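PDB 4EYE: probable oxidoreductase from Mycobacterium abscessus, which probably catalyses an oxidation-reduction reaction, as a quinone oxidoreductase-like relative of the alcohol dehydrogenases. Local coordinates for residues 51-57 / 86-92. Numbering follows the deposited sequence.
Sequences VVVDVKA and TAGVVRS
Asp54 and Val89 form the central antiparallel, hydrogen-bonded pair of 51-57 and 86-92: Asp54 N donates to Val89 O at 2.8 Å, and Val89 N returns a bond to Asp54 O. The short strand axes 51-55 and 86-90 meet at 118° between their N-to-C directions, and the ladder is interrupted on both sides of this pair. Lys56 and Ala57 both face Ala87, a classic beta bulge in which Ala87 O accepts from both amides, the Lys56 N bond measuring 2.8 Å and lying in the carbonyl plane. Near the other end Arg91 and Ser92 face Val52 in a second classic bulge; Val52 O takes a bond from Arg91 N at 2.9 Å and a weak one from Ser92 N. Between the bulges, Gly88 CA sits 3.2 Å from Asp54 O in a CA-H...O contact, a place where the absence of a side chain permits close approach.

These strands belong to the GroES-like domain of the alcohol dehydrogenase family, where 51-55 is flanked by 85-92 and 117-120 in a curled mixed sheet, consistent with two bulges bending the chains.

The salt bridge of Asp54 and Arg91 is bidentate and side-on. Arg91 NE meets Asp54 OD1 at 2.9 Å in the guanidinium plane, whereas NH2 reaches OD2 at a tilt, since the carboxylate and guanidinium planes stand 40° apart; each oxygen uses its syn lone pair. Arg91 runs extended through chi1 and chi2, then bends at chi3 (-71°), which brings NE to the carboxylate. The nearby Arg117 makes a long, weak ion pair with Asp54. Among apolar groups, the Val55 and Thr86 side chains cross at about a right angle, with Val55 CG2 3.9 Å from Thr86 CG2, and both touch Val118.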
loop_
_atom_site.group_PDB
_atom_site.type_symbol
_atom_site.label_atom_id
_atom_site.label_comp_id
_atom_site.label_asym_id
_atom_site.label_seq_id
_atom_site.Cartn_x
_atom_site.Cartn_y
_atom_site.Cartn_z
ATOM N N VAL A 51 5.676 -10.781 19.027
ATOM C CA VAL A 51 6.314 -11.612 18.030
ATOM C C VAL A 51 7.434 -10.754 17.517
ATOM O O VAL A 51 7.211 -9.619 17.095
ATOM C CB VAL A 51 5.387 -11.967 16.866
ATOM C CG1 VAL A 51 6.148 -12.816 15.844
ATOM C CG2 VAL A 51 4.129 -12.660 17.382
ATOM N N VAL A 52 8.650 -11.277 17.574
ATOM C CA VAL A 52 9.804 -10.579 17.033
ATOM C C VAL A 52 10.087 -11.207 15.680
ATOM O O VAL A 52 10.172 -12.428 15.573
ATOM C CB VAL A 52 11.023 -10.707 17.974
ATOM C CG1 VAL A 52 12.256 -10.090 17.332
ATOM C CG2 VAL A 52 10.699 -10.094 19.355
ATOM N N VAL A 53 10.221 -10.352 14.672
ATOM C CA VAL A 53 10.473 -10.740 13.260
ATOM C C VAL A 53 11.842 -10.203 12.861
ATOM O O VAL A 53 12.126 -9.009 13.067
ATOM C CB VAL A 53 9.416 -10.143 12.302
ATOM C CG1 VAL A 53 9.659 -10.575 10.852
ATOM C CG2 VAL A 53 7.994 -10.586 12.669
ATOM N N ASP A 54 12.679 -11.078 12.282
ATOM C CA ASP A 54 13.860 -10.671 11.562
ATOM C C ASP A 54 13.450 -10.131 10.184
ATOM O O ASP A 54 12.972 -10.868 9.314
ATOM C CB ASP A 54 14.880 -11.838 11.370
ATOM C CG ASP A 54 15.580 -12.212 12.666
ATOM O OD1 ASP A 54 15.319 -11.609 13.727
ATOM O OD2 ASP A 54 16.394 -13.140 12.672
ATOM N N VAL A 55 13.676 -8.838 9.991
ATOM C CA VAL A 55 13.145 -8.134 8.817
ATOM C C VAL A 55 14.020 -8.474 7.624
ATOM O O VAL A 55 15.240 -8.258 7.684
ATOM C CB VAL A 55 13.087 -6.597 9.057
ATOM C CG1 VAL A 55 12.620 -5.835 7.818
ATOM C CG2 VAL A 55 12.172 -6.280 10.249
ATOM N N LYS A 56 13.400 -8.988 6.557
ATOM C CA LYS A 56 14.072 -9.159 5.265
ATOM C C LYS A 56 13.708 -8.107 4.241
ATOM O O LYS A 56 14.433 -7.887 3.305
ATOM C CB LYS A 56 13.784 -10.575 4.691
ATOM C CG LYS A 56 14.123 -11.697 5.703
ATOM C CD LYS A 56 15.640 -11.824 5.895
ATOM C CE LYS A 56 15.988 -12.763 7.057
ATOM N NZ LYS A 56 17.438 -12.688 7.342
ATOM N N ALA A 57 12.516 -7.514 4.357
ATOM C CA ALA A 57 12.165 -6.425 3.511
ATOM C C ALA A 57 11.226 -5.483 4.320
ATOM O O ALA A 57 10.305 -5.950 4.975
ATOM C CB ALA A 57 11.519 -6.943 2.210
ATOM N N THR A 86 6.520 -4.724 7.298
ATOM C CA THR A 86 7.710 -5.628 7.227
ATOM C C THR A 86 7.336 -7.029 6.809
ATOM O O THR A 86 6.177 -7.480 7.003
ATOM C CB THR A 86 8.480 -5.714 8.569
ATOM O OG1 THR A 86 7.621 -6.125 9.643
ATOM C CG2 THR A 86 9.134 -4.318 8.927
ATOM N N ALA A 87 8.316 -7.734 6.247
ATOM C CA ALA A 87 8.214 -9.125 5.994
ATOM C C ALA A 87 9.571 -9.760 6.303
ATOM O O ALA A 87 10.634 -9.164 6.053
ATOM C CB ALA A 87 7.784 -9.396 4.547
ATOM N N GLY A 88 9.533 -10.955 6.881
ATOM C CA GLY A 88 10.755 -11.664 7.222
ATOM C C GLY A 88 10.469 -13.010 7.891
ATOM O O GLY A 88 9.544 -13.705 7.475
ATOM N N VAL A 89 11.245 -13.335 8.929
ATOM C CA VAL A 89 11.206 -14.658 9.537
ATOM C C VAL A 89 11.023 -14.455 11.012
ATOM O O VAL A 89 11.704 -13.641 11.647
ATOM C CB VAL A 89 12.513 -15.478 9.228
ATOM C CG1 VAL A 89 12.536 -16.827 9.924
ATOM C CG2 VAL A 89 12.643 -15.725 7.740
ATOM N N VAL A 90 10.080 -15.171 11.571
ATOM C CA VAL A 90 9.849 -15.082 12.999
ATOM C C VAL A 90 11.064 -15.592 13.764
ATOM O O VAL A 90 11.532 -16.687 13.485
ATOM C CB VAL A 90 8.650 -15.920 13.407
ATOM C CG1 VAL A 90 8.574 -16.052 14.932
ATOM C CG2 VAL A 90 7.335 -15.340 12.800
ATOM N N ARG A 91 11.519 -14.802 14.741
ATOM C CA ARG A 91 12.540 -15.164 15.727
ATOM C C ARG A 91 11.909 -15.689 17.039
ATOM O O ARG A 91 12.294 -16.740 17.518
ATOM C CB ARG A 91 13.395 -13.963 16.052
ATOM C CG ARG A 91 14.454 -14.191 17.125
ATOM C CD ARG A 91 15.432 -13.044 17.235
ATOM N NE ARG A 91 16.326 -12.975 16.077
ATOM C CZ ARG A 91 17.479 -13.657 15.957
ATOM N NH1 ARG A 91 17.914 -14.465 16.924
ATOM N NH2 ARG A 91 18.211 -13.507 14.872
ATOM N N SER A 92 10.913 -14.993 17.582
ATOM C CA SER A 92 10.165 -15.477 18.734
ATOM C C SER A 92 8.676 -15.104 18.625
ATOM O O SER A 92 8.290 -14.132 17.914
ATOM C CB SER A 92 10.736 -14.932 20.042
ATOM O OG SER A 92 10.674 -13.505 20.102
#